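Gamma-glutamyltransferase 1 Threonine peptidase. MEROPS family T03 (Pseudomonas nitroreducens, PDB 7D9E) transfers gamma-glutamyl groups from glutathione and other gamma-glutamyl peptides to amino acids, or to water in hydrolysis. Local coordinates at residues V85-T91 with D166-V172; Q103-N107 with A118-V124; P92-R96 with Q160-D166. One frame throughout, in Å; residues are numbered along the deposited sequence.

Contact 1 (V85-T91 with D166-V172)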
ATOM      1  N   VAL B  85     -10.590  10.573  16.004  1.00 25.73           N
ATOM      2  CA  VAL B  85     -10.248   9.330  15.339  1.00 22.65           C
ATOM      3  C   VAL B  85     -11.043   8.189  15.955  1.00 22.93           C
ATOM      4  O   VAL B  85     -11.171   8.076  17.178  1.00 25.42           O
ATOM      5  CB  VAL B  85      -8.738   9.091  15.475  1.00 23.40           C
ATOM      6  CG1 VAL B  85      -8.367   7.713  14.979  1.00 22.12           C
ATOM      7  CG2 VAL B  85      -7.974  10.163  14.713  1.00 26.91           C
ATOM      8  N   SER B  86     -11.563   7.327  15.093  1.00 21.68           N
ATOM      9  CA  SER B  86     -12.267   6.127  15.517  1.00 20.70           C
ATOM     10  C   SER B  86     -11.631   4.852  14.986  1.00 19.65           C
ATOM     11  O   SER B  86     -11.717   3.828  15.665  1.00 21.16           O
ATOM     12  CB  SER B  86     -13.730   6.176  15.072  1.00 27.02           C
ATOM     13  OG  SER B  86     -13.835   6.361  13.679  1.00 31.21           O
ATOM     14  N   LEU B  87     -10.992   4.879  13.813  1.00 18.40           N
ATOM     15  CA  LEU B  87     -10.393   3.669  13.268  1.00 17.39           C
ATOM     16  C   LEU B  87      -9.250   4.058  12.356  1.00 20.52           C
ATOM     17  O   LEU B  87      -9.401   4.962  11.533  1.00 22.06           O
ATOM     18  CB  LEU B  87     -11.436   2.860  12.487  1.00 20.02           C
ATOM     19  CG  LEU B  87     -10.996   1.463  12.020  1.00 22.18           C
ATOM     20  CD1 LEU B  87     -10.834   0.541  13.218  1.00 23.30           C
ATOM     21  CD2 LEU B  87     -12.000   0.899  11.016  1.00 21.68           C
ATOM     22  N   VAL B  88      -8.113   3.385  12.501  1.00 17.77           N
ATOM     23  CA  VAL B  88      -6.949   3.611  11.651  1.00 17.53           C
ATOM     24  C   VAL B  88      -6.599   2.269  11.045  1.00 18.21           C
ATOM     25  O   VAL B  88      -6.505   1.278  11.775  1.00 17.63           O
ATOM     26  CB  VAL B  88      -5.760   4.153  12.460  1.00 15.57           C
ATOM     27  CG1 VAL B  88      -4.625   4.546  11.525  1.00 18.38           C
ATOM     28  CG2 VAL B  88      -6.184   5.366  13.291  1.00 17.69           C
ATOM     29  N   LEU B  89      -6.461   2.222   9.721  1.00 16.51           N
ATOM     30  CA  LEU B  89      -6.212   0.938   9.095  1.00 14.24           C
ATOM     31  C   LEU B  89      -5.583   1.090   7.720  1.00 14.36           C
ATOM     32  O   LEU B  89      -5.678   2.128   7.071  1.00 15.88           O
ATOM     33  CB  LEU B  89      -7.478   0.070   9.001  1.00 15.97           C
ATOM     34  CG  LEU B  89      -8.523   0.392   7.928  1.00 15.79           C
ATOM     35  CD1 LEU B  89      -9.572  -0.725   7.863  1.00 20.29           C
ATOM     36  CD2 LEU B  89      -9.224   1.705   8.173  1.00 20.41           C
ATOM     37  N   GLY B  90      -4.958   0.000   7.292  1.00 14.44           N
ATOM     38  CA  GLY B  90      -4.392  -0.092   5.958  1.00 14.52           C
ATOM     39  C   GLY B  90      -3.810  -1.472   5.787  1.00 14.55           C
ATOM     40  O   GLY B  90      -3.795  -2.285   6.723  1.00 14.51           O
ATOM     41  N   THR B  91      -3.329  -1.746   4.584  1.00 13.86           N
ATOM     42  CA  THR B  91      -2.895  -3.099   4.267  1.00 13.00           C
ATOM     43  C   THR B  91      -2.058  -3.097   2.988  1.00 14.37           C
ATOM     44  O   THR B  91      -2.257  -2.247   2.114  1.00 14.04           O
ATOM     45  CB  THR B  91      -4.107  -4.034   4.089  1.00 13.10           C
ATOM     46  OG1 THR B  91      -3.676  -5.363   3.800  1.00 15.35           O
ATOM     47  CG2 THR B  91      -5.034  -3.574   2.970  1.00 13.73           C
ATOM     48  N   ASP B 166      -2.774  -7.843   4.894  1.00 15.48           N
ATOM     49  CA  ASP B 166      -2.106  -7.865   6.196  1.00 15.17           C
ATOM     50  C   ASP B 166      -2.551  -6.582   6.903  1.00 15.54           C
ATOM     51  O   ASP B 166      -1.789  -5.617   7.054  1.00 17.49           O
ATOM     52  CB  ASP B 166      -0.604  -8.031   6.059  1.00 17.17           C
ATOM     53  CG  ASP B 166       0.085  -8.267   7.392  1.00 24.82           C
ATOM     54  OD1 ASP B 166      -0.590  -8.600   8.385  1.00 28.14           O
ATOM     55  OD2 ASP B 166       1.324  -8.184   7.423  1.00 26.59           O
ATOM     56  N   ILE B 167      -3.807  -6.561   7.308  1.00 14.84           N
ATOM     57  CA  ILE B 167      -4.380  -5.354   7.898  1.00 14.18           C
ATOM     58  C   ILE B 167      -3.714  -5.099   9.243  1.00 16.13           C
ATOM     59  O   ILE B 167      -3.574  -6.008  10.082  1.00 17.07           O
ATOM     60  CB  ILE B 167      -5.893  -5.562   8.058  1.00 16.64           C
ATOM     61  CG1 ILE B 167      -6.625  -5.551   6.698  1.00 18.76           C
ATOM     62  CG2 ILE B 167      -6.473  -4.444   8.945  1.00 19.84           C
ATOM     63  CD1 ILE B 167      -7.002  -4.172   6.182  1.00 20.04           C
ATOM     64  N   GLN B 168      -3.363  -3.838   9.489  1.00 16.35           N
ATOM     65  CA  GLN B 168      -2.875  -3.392  10.784  1.00 15.64           C
ATOM     66  C   GLN B 168      -3.790  -2.249  11.186  1.00 17.61           C
ATOM     67  O   GLN B 168      -3.835  -1.227  10.498  1.00 17.98           O
ATOM     68  CB  GLN B 168      -1.427  -2.925  10.717  1.00 16.74           C
ATOM     69  CG  GLN B 168      -0.469  -3.976  10.201  1.00 16.97           C
ATOM     70  CD  GLN B 168      -0.429  -5.198  11.066  1.00 21.74           C
ATOM     71  OE1 GLN B 168      -0.610  -5.115  12.285  1.00 23.92           O
ATOM     72  NE2 GLN B 168      -0.132  -6.323  10.456  1.00 23.96           N
ATOM     73  N   ALA B 169      -4.539  -2.427  12.275  1.00 16.90           N
ATOM     74  CA  ALA B 169      -5.619  -1.524  12.608  1.00 17.84           C
ATOM     75  C   ALA B 169      -5.613  -1.128  14.082  1.00 15.56           C
ATOM     76  O   ALA B 169      -5.185  -1.886  14.959  1.00 18.12           O
ATOM     77  CB  ALA B 169      -6.995  -2.161  12.290  1.00 19.06           C
ATOM     78  N   ILE B 170      -6.102   0.084  14.341  1.00 18.63           N
ATOM     79  CA  ILE B 170      -6.332   0.578  15.700  1.00 18.92           C
ATOM     80  C   ILE B 170      -7.751   1.119  15.745  1.00 19.42           C
ATOM     81  O   ILE B 170      -8.159   1.866  14.854  1.00 21.70           O
ATOM     82  CB  ILE B 170      -5.350   1.717  16.055  1.00 19.09           C
ATOM     83  CG1 ILE B 170      -3.916   1.207  15.981  1.00 17.69           C
ATOM     84  CG2 ILE B 170      -5.695   2.313  17.422  1.00 23.26           C
ATOM     85  CD1 ILE B 170      -2.885   2.331  16.084  1.00 19.09           C
ATOM     86  N   ARG B 171      -8.506   0.747  16.764  1.00 18.87           N
ATOM     87  CA  ARG B 171      -9.848   1.264  16.973  1.00 20.86           C
ATOM     88  C   ARG B 171      -9.859   2.055  18.268  1.00 24.55           C
ATOM     89  O   ARG B 171      -9.223   1.668  19.257  1.00 25.89           O
ATOM     90  CB  ARG B 171     -10.874   0.111  17.078  1.00 22.19           C
ATOM     91  CG  ARG B 171     -12.341   0.537  17.156  1.00 25.53           C
ATOM     92  CD  ARG B 171     -13.222  -0.724  17.228  1.00 36.26           C
ATOM     93  NE  ARG B 171     -14.640  -0.474  17.020  1.00 51.47           N
ATOM     94  CZ  ARG B 171     -15.522  -1.415  16.680  1.00 50.27           C
ATOM     95  NH1 ARG B 171     -15.130  -2.671  16.503  1.00 45.58           N
ATOM     96  NH2 ARG B 171     -16.796  -1.099  16.510  1.00 59.18           N
ATOM     97  N   VAL B 172     -10.587   3.163  18.255  1.00 24.64           N
ATOM     98  CA  VAL B 172     -10.731   4.041  19.403  1.00 24.89           C
ATOM     99  C   VAL B 172     -12.202   4.056  19.780  1.00 27.04           C
ATOM    100  O   VAL B 172     -13.058   4.309  18.925  1.00 34.98           O
ATOM    101  CB  VAL B 172     -10.241   5.463  19.076  1.00 26.97           C
ATOM    102  CG1 VAL B 172     -10.369   6.347  20.301  1.00 30.30           C
ATOM    103  CG2 VAL B 172      -8.813   5.435  18.564  1.00 26.92           C
TER
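Val88 and Ile170 form an antiparallel hydrogen-bonded pair: Val88 N gives to Ile170 O at 2.8 Å, and Ile170 N returns a bond to Val88 O at 2.9 Å. Further bonds run from Val172 N to Ser86 O and from Gln168 N to Gly90 O. Beyond them a side chain takes over, as Thr91 OG1 accepts from Asp166 N at 2.9 Å along a nearly straight N-H line (173°). Threonine suits this place because its hydroxyl offers Asp166 N an acceptor while its CB rests 3.6 Å from Ile167 CD1.

Leu87 can be followed outward. Its CB is 4.2 Å from Ile170 O, CG 4.0 Å from that oxygen, and the tip CD1 closes to 3.4 Å from it while lying 3.9 Å from Arg171 CB. With CG anti to the backbone N (chi1 -172°), the leucine leans over the neighbouring strand. Ser86 and Leu87 form a classic beta bulge against Val79 on the other side.

Leu87, Leu89 and Ala169 turn their side chains to helices 97-109 and 115-120, whereas Val88 and Ile170 face strand 2-7. Most of the paired backbone groups satisfy one another, with hydroxyls of Thr91 and Ser5 serving Asp166 N and Gln168 O, and aliphatic side chains make up most of both faces, a division of labour that lets two central strands lie buried between layers.

Contact 2 (Q103-N107 with A118-V124)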
ATOM      1  N   GLN B 103     -13.868  -4.546   2.843  1.00 15.19           N
ATOM      2  CA  GLN B 103     -14.421  -5.669   3.589  1.00 14.26           C
ATOM      3  C   GLN B 103     -14.259  -5.458   5.083  1.00 15.49           C
ATOM      4  O   GLN B 103     -15.196  -5.678   5.845  1.00 15.97           O
ATOM      5  CB  GLN B 103     -13.774  -6.978   3.126  1.00 14.84           C
ATOM      6  CG  GLN B 103     -14.319  -7.429   1.760  1.00 16.44           C
ATOM      7  CD  GLN B 103     -13.493  -8.531   1.135  1.00 16.28           C
ATOM      8  OE1 GLN B 103     -13.795  -9.724   1.299  1.00 16.84           O
ATOM      9  NE2 GLN B 103     -12.448  -8.147   0.416  1.00 15.83           N
ATOM     10  N   VAL B 104     -13.091  -4.995   5.522  1.00 15.79           N
ATOM     11  CA  VAL B 104     -12.919  -4.761   6.950  1.00 14.64           C
ATOM     12  C   VAL B 104     -13.893  -3.692   7.443  1.00 14.73           C
ATOM     13  O   VAL B 104     -14.485  -3.826   8.526  1.00 16.80           O
ATOM     14  CB  VAL B 104     -11.459  -4.440   7.301  1.00 15.88           C
ATOM     15  CG1 VAL B 104     -11.324  -4.048   8.771  1.00 16.92           C
ATOM     16  CG2 VAL B 104     -10.544  -5.635   7.006  1.00 17.39           C
ATOM     17  N   LEU B 105     -14.068  -2.609   6.666  1.00 15.35           N
ATOM     18  CA  LEU B 105     -15.022  -1.571   7.053  1.00 16.95           C
ATOM     19  C   LEU B 105     -16.435  -2.133   7.134  1.00 17.53           C
ATOM     20  O   LEU B 105     -17.197  -1.803   8.058  1.00 19.20           O
ATOM     21  CB  LEU B 105     -14.967  -0.403   6.066  1.00 17.05           C
ATOM     22  CG  LEU B 105     -13.675   0.402   6.081  1.00 19.60           C
ATOM     23  CD1 LEU B 105     -13.688   1.385   4.902  1.00 19.20           C
ATOM     24  CD2 LEU B 105     -13.500   1.157   7.376  1.00 20.70           C
ATOM     25  N   ASN B 106     -16.819  -2.959   6.156  1.00 15.86           N
ATOM     26  CA  ASN B 106     -18.137  -3.584   6.224  1.00 17.39           C
ATOM     27  C   ASN B 106     -18.270  -4.433   7.487  1.00 17.54           C
ATOM     28  O   ASN B 106     -19.311  -4.418   8.146  1.00 19.69           O
ATOM     29  CB  ASN B 106     -18.378  -4.478   5.009  1.00 17.08           C
ATOM     30  CG  ASN B 106     -18.498  -3.690   3.715  1.00 20.24           C
ATOM     31  OD1 ASN B 106     -18.642  -2.475   3.719  1.00 20.85           O
ATOM     32  ND2 ASN B 106     -18.515  -4.409   2.612  1.00 20.15           N
ATOM     33  N   ASN B 107     -17.215  -5.159   7.840  1.00 17.06           N
ATOM     34  CA  ASN B 107     -17.269  -6.040   9.007  1.00 17.13           C
ATOM     35  C   ASN B 107     -17.428  -5.247  10.295  1.00 20.41           C
ATOM     36  O   ASN B 107     -18.174  -5.659  11.196  1.00 19.88           O
ATOM     37  CB  ASN B 107     -15.985  -6.864   9.031  1.00 15.73           C
ATOM     38  CG  ASN B 107     -15.893  -7.805   7.858  1.00 16.57           C
ATOM     39  OD1 ASN B 107     -16.856  -7.951   7.099  1.00 17.82           O
ATOM     40  ND2 ASN B 107     -14.750  -8.461   7.703  1.00 18.92           N
ATOM     41  N   ALA B 118     -13.203  -8.861  12.698  1.00 16.99           N
ATOM     42  CA  ALA B 118     -13.328  -8.147  11.438  1.00 16.88           C
ATOM     43  C   ALA B 118     -12.066  -8.276  10.595  1.00 16.95           C
ATOM     44  O   ALA B 118     -12.142  -8.333   9.372  1.00 18.00           O
ATOM     45  CB  ALA B 118     -13.596  -6.665  11.715  1.00 17.95           C
ATOM     46  N   VAL B 119     -10.904  -8.315  11.237  1.00 15.80           N
ATOM     47  CA  VAL B 119      -9.640  -8.462  10.526  1.00 15.85           C
ATOM     48  C   VAL B 119      -9.350  -9.923  10.198  1.00 16.48           C
ATOM     49  O   VAL B 119      -8.775 -10.224   9.143  1.00 17.74           O
ATOM     50  CB  VAL B 119      -8.532  -7.822  11.377  1.00 18.55           C
ATOM     51  CG1 VAL B 119      -7.164  -8.159  10.844  1.00 20.92           C
ATOM     52  CG2 VAL B 119      -8.683  -6.305  11.403  1.00 18.68           C
ATOM     53  N   ALA B 120      -9.702 -10.845  11.085  1.00 15.73           N
ATOM     54  CA  ALA B 120      -9.404 -12.245  10.837  1.00 17.16           C
ATOM     55  C   ALA B 120     -10.330 -12.864   9.802  1.00 17.35           C
ATOM     56  O   ALA B 120      -9.991 -13.907   9.248  1.00 18.47           O
ATOM     57  CB  ALA B 120      -9.514 -13.061  12.122  1.00 18.74           C
ATOM     58  N   ALA B 121     -11.487 -12.260   9.552  1.00 16.35           N
ATOM     59  CA  ALA B 121     -12.466 -12.846   8.655  1.00 16.30           C
ATOM     60  C   ALA B 121     -11.889 -13.102   7.269  1.00 15.90           C
ATOM     61  O   ALA B 121     -11.067 -12.330   6.752  1.00 16.34           O
ATOM     62  CB  ALA B 121     -13.690 -11.941   8.557  1.00 16.95           C
ATOM     63  N   GLN B 122     -12.380 -14.175   6.642  1.00 17.70           N
ATOM     64  CA  GLN B 122     -12.102 -14.430   5.237  1.00 16.42           C
ATOM     65  C   GLN B 122     -12.336 -13.181   4.397  1.00 17.72           C
ATOM     66  O   GLN B 122     -13.326 -12.469   4.582  1.00 16.32           O
ATOM     67  CB  GLN B 122     -13.038 -15.534   4.738  1.00 16.47           C
ATOM     68  CG  GLN B 122     -12.876 -15.905   3.282  1.00 16.84           C
ATOM     69  CD  GLN B 122     -13.823 -17.028   2.909  1.00 20.67           C
ATOM     70  OE1 GLN B 122     -13.412 -18.143   2.531  1.00 24.15           O
ATOM     71  NE2 GLN B 122     -15.096 -16.759   3.064  1.00 21.19           N
ATOM     72  N   ARG B 123     -11.408 -12.920   3.473  1.00 15.89           N
ATOM     73  CA  ARG B 123     -11.565 -11.881   2.465  1.00 14.61           C
ATOM     74  C   ARG B 123     -11.359 -12.502   1.096  1.00 14.84           C
ATOM     75  O   ARG B 123     -10.569 -13.441   0.935  1.00 17.49           O
ATOM     76  CB  ARG B 123     -10.580 -10.717   2.649  1.00 16.31           C
ATOM     77  CG  ARG B 123     -10.846  -9.939   3.927  1.00 16.12           C
ATOM     78  CD  ARG B 123     -10.056  -8.674   4.010  1.00 14.22           C
ATOM     79  NE  ARG B 123      -8.616  -8.867   4.095  1.00 14.65           N
ATOM     80  CZ  ARG B 123      -7.920  -8.961   5.226  1.00 15.39           C
ATOM     81  NH1 ARG B 123      -8.543  -8.938   6.399  1.00 16.90           N
ATOM     82  NH2 ARG B 123      -6.614  -9.117   5.185  1.00 16.28           N
ATOM     83  N   VAL B 124     -12.092 -11.986   0.105  1.00 15.82           N
ATOM     84  CA  VAL B 124     -11.962 -12.446  -1.277  1.00 15.67           C
ATOM     85  C   VAL B 124     -11.904 -11.218  -2.172  1.00 15.14           C
ATOM     86  O   VAL B 124     -12.135 -10.095  -1.729  1.00 17.60           O
ATOM     87  CB  VAL B 124     -13.106 -13.396  -1.708  1.00 17.59           C
ATOM     88  CG1 VAL B 124     -13.099 -14.649  -0.826  1.00 20.49           C
ATOM     89  CG2 VAL B 124     -14.429 -12.688  -1.682  1.00 19.43           C
TER
HETATM   90  O   HOH W   1     -14.165  -9.916   5.327  1.00 17.42           O
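Gln103 and Val124 are joined by two hydrogen bonds. Val124 N gives to Gln103 OE1 at 3.1 Å, in the amide's carbonyl plane and on a lone pair, and Gln103 NE2 gives to Val124 O at 2.9 Å, a more bent bond (133°) with the acceptor tilted from the amide plane. A glutamine fits because its amide offers a donor and an acceptor side by side, matching a backbone N-H and C=O; NE2 also reaches Thr99 O in its own helix. Four residues on, Asn107 ND2 gives to Ala118 O at 3.1 Å, with that oxygen in the asparagine's amide plane. The same nitrogen gives to a water, which donates to Gln122 O at 2.8 Å.

Apolar contacts fill in between. Asn107 CB lies 3.6 Å from Ala118 CB, a closeness that the small alanine permits, and Val104 CG1 comes to 4.4 Å from Val119 CG2. Charge enters through Arg123, whose bend at chi3 (-65°) brings NH1 back to a weak bond with Val119 O. The methyl Val104 CG2 sits obliquely against this guanidinium, 3.9 Å from Arg123 NH1; NH2 forms a salt bridge with Asp182 and a hydrogen bond with Met164 O.

Asn107 thus ties together two consecutive helices joined by a short connection, and Gln103 holds the chain that follows; the helices belong to the layer covering the central sheet, as in the layered alpha-beta fold of Ntn hydrolases.

Contact 3 (P92-R96 with Q160-D166). With DON (6-diazenyl-5-oxo-L-norleucine), chain D.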
ATOM      1  N   PRO B  92      -1.194  -4.104   2.839  1.00 14.32           N
ATOM      2  CA  PRO B  92      -0.628  -4.463   1.533  1.00 15.20           C
ATOM      3  C   PRO B  92      -1.628  -5.279   0.725  1.00 16.58           C
ATOM      4  O   PRO B  92      -2.723  -5.611   1.182  1.00 14.83           O
ATOM      5  CB  PRO B  92       0.556  -5.340   1.912  1.00 15.58           C
ATOM      6  CG  PRO B  92       0.136  -6.016   3.213  1.00 14.95           C
ATOM      7  CD  PRO B  92      -0.619  -4.934   3.923  1.00 14.85           C
ATOM      8  N   GLY B  93      -1.203  -5.664  -0.481  1.00 17.14           N
ATOM      9  CA  GLY B  93      -1.955  -6.597  -1.290  1.00 18.53           C
ATOM     10  C   GLY B  93      -2.192  -6.169  -2.727  1.00 19.38           C
ATOM     11  O   GLY B  93      -3.083  -6.726  -3.379  1.00 20.15           O
ATOM     12  N   GLY B  94      -1.439  -5.183  -3.214  1.00 22.80           N
ATOM     13  CA  GLY B  94      -1.591  -4.729  -4.590  1.00 28.34           C
ATOM     14  C   GLY B  94      -3.018  -4.333  -4.897  1.00 19.68           C
ATOM     15  O   GLY B  94      -3.642  -3.550  -4.172  1.00 21.07           O
ATOM     16  N   SER B  95      -3.573  -4.889  -5.993  1.00 21.17           N
ATOM     17  CA  SER B  95      -4.905  -4.465  -6.387  1.00 20.55           C
ATOM     18  C   SER B  95      -5.994  -4.952  -5.433  1.00 21.19           C
ATOM     19  O   SER B  95      -7.159  -4.561  -5.604  1.00 21.57           O
ATOM     20  CB  SER B  95      -5.230  -4.955  -7.798  1.00 21.93           C
ATOM     21  OG  SER B  95      -5.180  -6.375  -7.861  1.00 24.37           O
ATOM     22  N   ARG B  96      -5.659  -5.754  -4.414  1.00 17.12           N
ATOM     23  CA  ARG B  96      -6.623  -6.173  -3.413  1.00 15.72           C
ATOM     24  C   ARG B  96      -6.704  -5.213  -2.229  1.00 14.41           C
ATOM     25  O   ARG B  96      -7.494  -5.431  -1.321  1.00 15.15           O
ATOM     26  CB  ARG B  96      -6.247  -7.536  -2.833  1.00 16.65           C
ATOM     27  CG  ARG B  96      -6.250  -8.763  -3.776  1.00 17.43           C
ATOM     28  CD  ARG B  96      -5.575  -8.618  -5.101  1.00 20.86           C
ATOM     29  NE  ARG B  96      -5.460  -9.951  -5.703  1.00 20.96           N
ATOM     30  CZ  ARG B  96      -4.973 -10.225  -6.896  1.00 24.30           C
ATOM     31  NH1 ARG B  96      -4.559  -9.264  -7.722  1.00 25.01           N
ATOM     32  NH2 ARG B  96      -4.936 -11.490  -7.292  1.00 24.17           N
ATOM     33  N   GLN B 160      -4.919 -17.336  -5.051  1.00 23.27           N
ATOM     34  CA  GLN B 160      -3.940 -16.411  -5.615  1.00 23.46           C
ATOM     35  C   GLN B 160      -2.501 -16.688  -5.188  1.00 31.87           C
ATOM     36  O   GLN B 160      -1.583 -16.146  -5.811  1.00 34.75           O
ATOM     37  CB  GLN B 160      -4.335 -14.971  -5.284  1.00 21.41           C
ATOM     38  CG  GLN B 160      -4.158 -14.571  -3.841  1.00 21.01           C
ATOM     39  CD  GLN B 160      -4.659 -13.175  -3.563  1.00 21.80           C
ATOM     40  OE1 GLN B 160      -5.365 -12.574  -4.385  1.00 21.93           O
ATOM     41  NE2 GLN B 160      -4.238 -12.622  -2.441  1.00 20.44           N
ATOM     42  N   GLY B 161      -2.276 -17.505  -4.166  1.00 28.05           N
ATOM     43  CA  GLY B 161      -0.929 -17.941  -3.833  1.00 29.89           C
ATOM     44  C   GLY B 161      -0.179 -17.018  -2.905  1.00 33.87           C
ATOM     45  O   GLY B 161       1.046 -17.111  -2.811  1.00 35.25           O
ATOM     46  N   TRP B 162      -0.880 -16.118  -2.236  1.00 26.03           N
ATOM     47  CA  TRP B 162      -0.344 -15.185  -1.251  1.00 25.32           C
ATOM     48  C   TRP B 162      -1.518 -14.660  -0.444  1.00 24.14           C
ATOM     49  O   TRP B 162      -2.633 -14.541  -0.948  1.00 21.03           O
ATOM     50  CB  TRP B 162       0.505 -14.083  -1.910  1.00 27.94           C
ATOM     51  CG  TRP B 162      -0.114 -13.393  -3.116  1.00 35.68           C
ATOM     52  CD1 TRP B 162      -0.089 -13.858  -4.407  1.00 39.21           C
ATOM     53  CD2 TRP B 162      -0.732 -12.096  -3.177  1.00 28.55           C
ATOM     54  NE1 TRP B 162      -0.703 -12.963  -5.250  1.00 38.58           N
ATOM     55  CE2 TRP B 162      -1.101 -11.871  -4.523  1.00 37.58           C
ATOM     56  CE3 TRP B 162      -1.022 -11.114  -2.226  1.00 35.95           C
ATOM     57  CZ2 TRP B 162      -1.747 -10.709  -4.940  1.00 33.78           C
ATOM     58  CZ3 TRP B 162      -1.673  -9.960  -2.644  1.00 44.20           C
ATOM     59  CH2 TRP B 162      -2.018  -9.766  -3.992  1.00 39.86           C
ATOM     60  N   ASN B 163      -1.273 -14.411   0.835  1.00 21.27           N
ATOM     61  CA  ASN B 163      -2.364 -14.021   1.711  1.00 21.45           C
ATOM     62  C   ASN B 163      -2.988 -12.719   1.224  1.00 20.95           C
ATOM     63  O   ASN B 163      -2.336 -11.855   0.629  1.00 23.32           O
ATOM     64  CB  ASN B 163      -1.901 -13.997   3.166  1.00 28.04           C
ATOM     65  CG  ASN B 163      -1.790 -15.397   3.757  1.00 27.76           C
ATOM     66  OD1 ASN B 163      -2.228 -16.412   3.133  1.00 29.62           O
ATOM     67  ND2 ASN B 163      -1.178 -15.493   4.924  1.00 35.24           N
ATOM     68  N   MET B 164      -4.279 -12.594   1.495  0.58 17.62           N
ATOM     69  CA  MET B 164      -5.110 -11.507   0.991  0.58 16.95           C
ATOM     70  C   MET B 164      -4.991 -10.309   1.929  0.58 18.25           C
ATOM     71  O   MET B 164      -5.921  -9.944   2.655  0.58 18.17           O
ATOM     72  CB  MET B 164      -6.548 -11.999   0.886  0.58 18.59           C
ATOM     73  CG  MET B 164      -7.545 -11.009   0.327  0.58 24.49           C
ATOM     74  SD  MET B 164      -7.394 -10.882  -1.456  0.58 20.64           S
ATOM     75  CE  MET B 164      -7.899 -12.520  -1.990  0.58 21.51           C
ATOM     76  N   GLY B 165      -3.806  -9.686   1.905  1.00 19.58           N
ATOM     77  CA  GLY B 165      -3.555  -8.538   2.750  1.00 18.31           C
ATOM     78  C   GLY B 165      -2.952  -8.895   4.090  1.00 18.12           C
ATOM     79  O   GLY B 165      -2.631 -10.047   4.403  1.00 20.11           O
ATOM     80  N   ASP B 166      -2.774  -7.843   4.894  1.00 15.48           N
ATOM     81  CA  ASP B 166      -2.106  -7.865   6.196  1.00 15.17           C
ATOM     82  C   ASP B 166      -2.551  -6.582   6.903  1.00 15.54           C
ATOM     83  O   ASP B 166      -1.789  -5.617   7.054  1.00 17.49           O
ATOM     84  CB  ASP B 166      -0.604  -8.031   6.059  1.00 17.17           C
ATOM     85  CG  ASP B 166       0.085  -8.267   7.392  1.00 24.82           C
ATOM     86  OD1 ASP B 166      -0.590  -8.600   8.385  1.00 28.14           O
ATOM     87  OD2 ASP B 166       1.324  -8.184   7.423  1.00 26.59           O
TER
HETATM   88  O   DON D 701       1.242   0.713  -5.304  1.00 17.87           O
HETATM   89  C   DON D 701       0.564  -0.427  -5.524  1.00 21.56           C
HETATM   90  OXT DON D 701      -0.660  -0.388  -5.609  1.00 21.60           O
HETATM   91  CA  DON D 701       1.476  -1.640  -5.505  1.00 25.06           C
HETATM   92  N   DON D 701       2.762  -1.345  -6.096  1.00 20.83           N
HETATM   93  CB  DON D 701       1.431  -2.065  -4.021  1.00 24.65           C
HETATM   94  C1E DON D 701       2.416  -3.152  -3.715  1.00 31.15           C
HETATM   95  C1D DON D 701       2.104  -3.679  -2.339  1.00 41.76           C
HETATM   96  O1J DON D 701       1.202  -3.197  -1.635  1.00 54.71           O
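Gly93 and Gly165 bring two irregular segments together, their CA atoms 4.8 Å apart. Both have backbone angles (phi 130° at Gly93) at which a side chain would jam against the preceding carbonyl, so glycine is called for. Gly165 CA also makes a C-H...O contact of 3.4 Å to Pro92 O, and Gly93 O meets the edge of Trp162, in the ring plane, at 3.3 Å from CH2. The Pro92 ring packs its CG 3.6 Å from Asp166 CB.

Arg96, bent at chi2 (47°), comes side-on to Gln160 and grips one atom with two nitrogens: NE lies 2.9 Å and NH2 3.1 Å from Gln160 OE1, both from the same face of the amide. Trp162 CZ2 sits 3.8 Å above the centre of the guanidinium, the two planes 44° apart. Gln160 NE2 lies over a face of the indole near its rim and gives to Trp162 O at 2.9 Å, which fixes the amide's rotation. Arg96 NH1 bonds to Ser95 OG, and Tyr135 adds a cation-pi partner. A leucine in place of Arg96 would probably leave Gln160 OE1 without its two donors and Trp162 CZ2 without the guanidinium it rests on.

Pro92, Gly93 and Gly94 line the ligand pocket where the chain passes from strand 84-90 into helix 97-109; the facing loop links strand 156-159 to strand 168-173, and strand 125-126 packs against Arg96 through His125.

Contacts 1 and 3 follow one another along the same two lengths of chain: strand pairing gives way to loops at Thr91 and Asp166, where Thr91 OG1 lies 3.3 Å from Gly165 CA. Contact 2 lies against both. Leu89 CD1 meets Val104 CG1 at 3.9 Å, joining sheet to helix, and Arg123 NH2 packs 3.8 Å from Gly165 C of contact 3. Contact 3 is closest to catalysis: the side chain of Pro92 is about 4 Å from that of Thr1, the probable nucleophile, as in this family, and Gly93 N lies 3.6 Å from O1J of DON. In contact 2 the side chain of Arg123 is about 12 Å from DON.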